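Local coordinates for MutT/nudix family protein (Shewanella oneidensis, PDB 3GZ5) that probably represses transcription of NAD metabolism genes in response to ADP-ribose, joining a NUDIX domain to a DNA-binding winged helix, at residues Glu88-Arg101 with Phe143-Arg155. Residues are numbered along the deposited sequence; the frame is centred on the assembly and turned at random.
Sequences EQLCTVGNNSRDAR and FDHLQLIEQARER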
loop_
_atom_site.group_PDB
_atom_site.type_symbol
_atom_site.label_atom_id
_atom_site.label_comp_id
_atom_site.label_asym_id
_atom_site.label_seq_id
_atom_site.Cartn_x
_atom_site.Cartn_y
_atom_site.Cartn_z
ATOM N N GLU B 88 -2.402 3.172 9.109
ATOM C CA GLU B 88 -1.999 3.197 7.721
ATOM C C GLU B 88 -2.927 2.295 6.929
ATOM O O GLU B 88 -3.243 1.170 7.355
ATOM C CB GLU B 88 -0.552 2.671 7.585
ATOM C CG GLU B 88 -0.060 2.568 6.134
ATOM C CD GLU B 88 1.284 1.862 6.000
ATOM O OE1 GLU B 88 2.131 2.328 5.202
ATOM O OE2 GLU B 88 1.492 0.827 6.676
ATOM N N GLN B 89 -3.349 2.767 5.763
ATOM C CA GLN B 89 -4.160 1.960 4.868
ATOM C C GLN B 89 -3.404 0.700 4.428
ATOM O O GLN B 89 -2.237 0.768 4.013
ATOM C CB GLN B 89 -4.562 2.810 3.655
ATOM C CG GLN B 89 -5.930 2.516 3.084
ATOM C CD GLN B 89 -6.289 3.448 1.947
ATOM O OE1 GLN B 89 -7.003 4.446 2.136
ATOM N NE2 GLN B 89 -5.812 3.128 0.773
ATOM N N LEU B 90 -4.054 -0.453 4.544
ATOM C CA LEU B 90 -3.508 -1.730 4.113
ATOM C C LEU B 90 -3.832 -2.044 2.635
ATOM O O LEU B 90 -2.946 -2.208 1.792
ATOM C CB LEU B 90 -4.042 -2.844 5.028
ATOM C CG LEU B 90 -3.541 -4.275 4.771
ATOM C CD1 LEU B 90 -2.027 -4.390 4.942
ATOM C CD2 LEU B 90 -4.290 -5.337 5.608
ATOM N N CYS B 91 -5.125 -2.139 2.336
ATOM C CA CYS B 91 -5.582 -2.583 1.048
ATOM C C CYS B 91 -7.089 -2.300 0.970
ATOM O O CYS B 91 -7.733 -1.983 1.984
ATOM C CB CYS B 91 -5.285 -4.081 0.841
ATOM S SG CYS B 91 -6.133 -5.132 2.045
ATOM N N THR B 92 -7.618 -2.352 -0.248
ATOM C CA THR B 92 -9.048 -2.220 -0.499
ATOM C C THR B 92 -9.413 -3.508 -1.192
ATOM O O THR B 92 -8.823 -3.850 -2.209
ATOM C CB THR B 92 -9.349 -0.976 -1.374
ATOM O OG1 THR B 92 -9.050 0.188 -0.598
ATOM C CG2 THR B 92 -10.811 -0.906 -1.799
ATOM N N VAL B 93 -10.329 -4.261 -0.601
ATOM C CA VAL B 93 -10.817 -5.474 -1.259
ATOM C C VAL B 93 -12.239 -5.246 -1.768
ATOM O O VAL B 93 -13.094 -4.705 -1.047
ATOM C CB VAL B 93 -10.739 -6.703 -0.329
ATOM C CG1 VAL B 93 -11.265 -7.938 -1.040
ATOM C CG2 VAL B 93 -9.272 -6.970 0.048
ATOM N N GLY B 94 -12.495 -5.666 -3.003
ATOM C CA GLY B 94 -13.834 -5.518 -3.566
ATOM C C GLY B 94 -14.093 -6.521 -4.660
ATOM O O GLY B 94 -13.329 -6.605 -5.607
ATOM N N ASN B 95 -15.168 -7.286 -4.505
ATOM C CA ASN B 95 -15.589 -8.298 -5.455
ATOM C C ASN B 95 -17.024 -8.759 -5.142
ATOM O O ASN B 95 -17.655 -8.280 -4.173
ATOM C CB ASN B 95 -14.607 -9.486 -5.443
ATOM C CG ASN B 95 -14.502 -10.149 -4.073
ATOM O OD1 ASN B 95 -13.419 -10.285 -3.508
ATOM N ND2 ASN B 95 -15.632 -10.538 -3.529
ATOM N N ASN B 96 -17.515 -9.715 -5.939
ATOM C CA ASN B 96 -18.924 -10.079 -5.939
ATOM C C ASN B 96 -19.207 -11.350 -5.134
ATOM O O ASN B 96 -20.341 -11.837 -5.097
ATOM C CB ASN B 96 -19.474 -10.180 -7.384
ATOM C CG ASN B 96 -18.851 -11.320 -8.207
ATOM O OD1 ASN B 96 -17.893 -11.977 -7.798
ATOM N ND2 ASN B 96 -19.414 -11.548 -9.394
ATOM N N SER B 97 -18.177 -11.847 -4.456
ATOM C CA SER B 97 -18.244 -13.127 -3.788
ATOM C C SER B 97 -17.951 -13.071 -2.289
ATOM O O SER B 97 -18.360 -13.964 -1.566
ATOM C CB SER B 97 -17.264 -14.082 -4.448
ATOM O OG SER B 97 -15.940 -13.809 -4.012
ATOM N N ARG B 98 -17.237 -12.044 -1.818
ATOM C CA ARG B 98 -16.830 -11.974 -0.407
ATOM C C ARG B 98 -18.015 -11.727 0.524
ATOM O O ARG B 98 -17.929 -11.954 1.729
ATOM C CB ARG B 98 -15.737 -10.899 -0.180
ATOM C CG ARG B 98 -16.155 -9.453 -0.494
ATOM C CD ARG B 98 -14.968 -8.458 -0.394
ATOM N NE ARG B 98 -14.450 -8.308 0.968
ATOM C CZ ARG B 98 -15.018 -7.563 1.908
ATOM N NH1 ARG B 98 -16.139 -6.899 1.645
ATOM N NH2 ARG B 98 -14.486 -7.493 3.117
ATOM N N ASP B 99 -19.110 -11.228 -0.034
ATOM C CA ASP B 99 -20.264 -10.864 0.779
ATOM C C ASP B 99 -21.554 -11.300 0.096
ATOM O O ASP B 99 -21.769 -11.067 -1.105
ATOM C CB ASP B 99 -20.256 -9.368 1.110
ATOM C CG ASP B 99 -21.420 -8.950 1.984
ATOM O OD1 ASP B 99 -21.267 -7.965 2.742
ATOM O OD2 ASP B 99 -22.488 -9.588 1.904
ATOM N N ALA B 100 -22.390 -11.961 0.890
ATOM C CA ALA B 100 -23.588 -12.625 0.403
ATOM C C ALA B 100 -24.667 -11.628 0.022
ATOM O O ALA B 100 -25.467 -11.893 -0.873
ATOM C CB ALA B 100 -24.107 -13.611 1.454
ATOM N N ARG B 101 -24.678 -10.478 0.694
ATOM C CA ARG B 101 -25.636 -9.418 0.405
ATOM C C ARG B 101 -25.456 -8.710 -0.936
ATOM O O ARG B 101 -26.422 -8.140 -1.468
ATOM C CB ARG B 101 -25.592 -8.358 1.490
ATOM C CG ARG B 101 -25.851 -8.871 2.849
ATOM C CD ARG B 101 -25.686 -7.748 3.807
ATOM N NE ARG B 101 -24.298 -7.587 4.197
ATOM C CZ ARG B 101 -23.901 -6.728 5.131
ATOM N NH1 ARG B 101 -24.800 -5.970 5.747
ATOM N NH2 ARG B 101 -22.616 -6.615 5.450
ATOM N N PHE B 143 -16.868 -12.921 7.186
ATOM C CA PHE B 143 -16.449 -12.553 5.852
ATOM C C PHE B 143 -15.065 -13.076 5.522
ATOM O O PHE B 143 -14.785 -14.275 5.684
ATOM C CB PHE B 143 -16.532 -11.032 5.661
ATOM C CG PHE B 143 -17.876 -10.433 6.008
ATOM C CD1 PHE B 143 -18.926 -10.456 5.090
ATOM C CD2 PHE B 143 -18.079 -9.810 7.227
ATOM C CE1 PHE B 143 -20.173 -9.883 5.396
ATOM C CE2 PHE B 143 -19.323 -9.234 7.550
ATOM C CZ PHE B 143 -20.366 -9.267 6.623
ATOM N N ASP B 144 -14.204 -12.184 5.036
ATOM C CA ASP B 144 -12.856 -12.547 4.616
ATOM C C ASP B 144 -11.842 -11.935 5.579
ATOM O O ASP B 144 -10.670 -11.778 5.229
ATOM C CB ASP B 144 -12.590 -12.082 3.160
ATOM C CG ASP B 144 -12.728 -10.549 2.976
ATOM O OD1 ASP B 144 -13.224 -9.848 3.887
ATOM O OD2 ASP B 144 -12.350 -10.051 1.902
ATOM N N HIS B 145 -12.306 -11.608 6.782
ATOM C CA HIS B 145 -11.514 -10.899 7.772
ATOM C C HIS B 145 -10.249 -11.628 8.265
ATOM O O HIS B 145 -9.249 -10.979 8.624
ATOM C CB HIS B 145 -12.378 -10.495 8.955
ATOM C CG HIS B 145 -13.381 -9.434 8.636
ATOM N ND1 HIS B 145 -14.142 -8.827 9.609
ATOM C CD2 HIS B 145 -13.763 -8.883 7.457
ATOM C CE1 HIS B 145 -14.952 -7.947 9.046
ATOM N NE2 HIS B 145 -14.729 -7.950 7.741
ATOM N N LEU B 146 -10.282 -12.959 8.263
ATOM C CA LEU B 146 -9.083 -13.723 8.544
ATOM C C LEU B 146 -7.987 -13.408 7.532
ATOM O O LEU B 146 -6.811 -13.302 7.887
ATOM C CB LEU B 146 -9.353 -15.234 8.549
ATOM C CG LEU B 146 -8.091 -16.091 8.773
ATOM C CD1 LEU B 146 -7.459 -15.751 10.125
ATOM C CD2 LEU B 146 -8.392 -17.592 8.673
ATOM N N GLN B 147 -8.383 -13.280 6.275
ATOM C CA GLN B 147 -7.461 -13.023 5.194
ATOM C C GLN B 147 -6.867 -11.612 5.289
ATOM O O GLN B 147 -5.677 -11.424 5.038
ATOM C CB GLN B 147 -8.204 -13.210 3.877
ATOM C CG GLN B 147 -7.339 -13.450 2.661
ATOM C CD GLN B 147 -8.168 -13.938 1.485
ATOM O OE1 GLN B 147 -9.293 -14.436 1.665
ATOM N NE2 GLN B 147 -7.619 -13.803 0.272
ATOM N N LEU B 148 -7.703 -10.638 5.660
ATOM C CA LEU B 148 -7.267 -9.261 5.948
ATOM C C LEU B 148 -6.269 -9.195 7.124
ATOM O O LEU B 148 -5.285 -8.469 7.061
ATOM C CB LEU B 148 -8.479 -8.350 6.206
ATOM C CG LEU B 148 -9.422 -8.016 5.038
ATOM C CD1 LEU B 148 -10.610 -7.234 5.528
ATOM C CD2 LEU B 148 -8.725 -7.255 3.873
ATOM N N ILE B 149 -6.523 -9.968 8.180
ATOM C CA ILE B 149 -5.600 -10.108 9.331
ATOM C C ILE B 149 -4.236 -10.662 8.910
ATOM O O ILE B 149 -3.198 -10.080 9.243
ATOM C CB ILE B 149 -6.261 -10.884 10.514
ATOM C CG1 ILE B 149 -7.404 -10.043 11.074
ATOM C CG2 ILE B 149 -5.273 -11.182 11.648
ATOM C CD1 ILE B 149 -8.385 -10.779 11.922
ATOM N N GLU B 150 -4.245 -11.748 8.138
ATOM C CA GLU B 150 -3.019 -12.321 7.569
ATOM C C GLU B 150 -2.209 -11.336 6.702
ATOM O O GLU B 150 -0.973 -11.302 6.767
ATOM C CB GLU B 150 -3.353 -13.559 6.716
ATOM C CG GLU B 150 -3.973 -14.723 7.488
ATOM C CD GLU B 150 -4.309 -15.930 6.595
ATOM O OE1 GLU B 150 -4.269 -15.787 5.343
ATOM O OE2 GLU B 150 -4.611 -17.018 7.153
ATOM N N GLN B 151 -2.904 -10.561 5.871
ATOM C CA GLN B 151 -2.264 -9.517 5.096
ATOM C C GLN B 151 -1.663 -8.410 6.004
ATOM O O GLN B 151 -0.520 -7.995 5.813
ATOM C CB GLN B 151 -3.247 -8.948 4.074
ATOM C CG GLN B 151 -2.565 -8.279 2.890
ATOM C CD GLN B 151 -3.503 -8.006 1.720
ATOM O OE1 GLN B 151 -4.553 -8.656 1.558
ATOM N NE2 GLN B 151 -3.120 -7.036 0.889
ATOM N N ALA B 152 -2.435 -7.949 6.987
ATOM C CA ALA B 152 -1.948 -6.956 7.949
ATOM C C ALA B 152 -0.710 -7.470 8.688
ATOM O O ALA B 152 0.273 -6.751 8.828
ATOM C CB ALA B 152 -3.051 -6.578 8.937
ATOM N N ARG B 153 -0.786 -8.719 9.160
ATOM C CA ARG B 153 0.301 -9.365 9.898
ATOM C C ARG B 153 1.594 -9.476 9.077
ATOM O O ARG B 153 2.700 -9.317 9.612
ATOM C CB ARG B 153 -0.150 -10.739 10.428
ATOM C CG ARG B 153 0.957 -11.579 11.108
ATOM C CD ARG B 153 1.492 -10.946 12.386
ATOM N NE ARG B 153 2.517 -11.796 13.006
ATOM C CZ ARG B 153 3.783 -11.874 12.599
ATOM N NH1 ARG B 153 4.217 -11.145 11.563
ATOM N NH2 ARG B 153 4.620 -12.673 13.238
ATOM N N GLU B 154 1.435 -9.757 7.785
ATOM C CA GLU B 154 2.513 -9.807 6.825
ATOM C C GLU B 154 3.127 -8.432 6.520
ATOM O O GLU B 154 4.352 -8.300 6.334
ATOM C CB GLU B 154 1.963 -10.339 5.525
ATOM C CG GLU B 154 1.951 -11.808 5.367
ATOM C CD GLU B 154 1.888 -12.137 3.899
ATOM O OE1 GLU B 154 2.870 -12.720 3.388
ATOM O OE2 GLU B 154 0.885 -11.748 3.243
ATOM N N ARG B 155 2.289 -7.405 6.406
ATOM C CA ARG B 155 2.854 -6.063 6.266
ATOM C C ARG B 155 3.599 -5.617 7.520
ATOM O O ARG B 155 4.607 -4.978 7.418
ATOM C CB ARG B 155 1.856 -4.988 5.808
ATOM C CG ARG B 155 2.679 -3.776 5.222
ATOM C CD ARG B 155 1.878 -2.683 4.664
ATOM N NE ARG B 155 0.983 -2.140 5.684
ATOM C CZ ARG B 155 0.098 -1.172 5.451
ATOM N NH1 ARG B 155 -0.701 -0.762 6.433
ATOM N NH2 ARG B 155 0.017 -0.631 4.230
#
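R155 lays its guanidinium between two side chains of the strand: the carboxylate of E88 covers one face, off-centre toward the rim, though the exact place of E88 OE2 is doubtful, and CD1 of L90 sits over the middle of the other, 3.8 Å above the plane. Its edge is turned to the backbone, where R155 NH2 donates to Q89 O at 2.7 Å, nearly in the guanidinium plane, while NH1 adds weak bonds to the carbonyls of E88 and Q89. No R155 N-H points at E88 OE2, so the carboxylate pairs with the guanidinium by charge alone, and K159 gives it a second basic partner.

The example illustrates how a helix can be pinned by two polar contacts, one to the strand and one to the turn after it, with apolar groups packed between. L90 with CG anti to its own nitrogen (chi1 -178°) brings CD2 within 3.8 Å of A152 CB, the classic bulge that L90 and C91 form opposite C108 lying at this point. Further along, L148 CD2 meets C91 SG at 3.8 Å and V93 CG2 on the next inward-facing residue.

At the far end R98, bent at chi3 (-66°), grips D144 side-on. R98 NE reaches D144 OD2 at 2.9 Å from above the carboxylate plane, and R98 NH2 reaches D144 OD1 at 2.8 Å on its syn side. A leucine at R98 would probably leave the D144 carboxylate without its two-nitrogen grip and weaken the turn's hold on the start of the helix. Beside this pair the F143 ring edge faces R98 O, and F143 CE1 lies 3.5 Å from OD1 of D99, whose OD2 accepts from R101 N in an Asx turn.

Helix segment 145-155 runs roughly antiparallel to strand segment 88-95 (141°), and helix 145-162 packs against the mixed sheet as in the alpha/beta/alpha sandwich of the NUDIX fold.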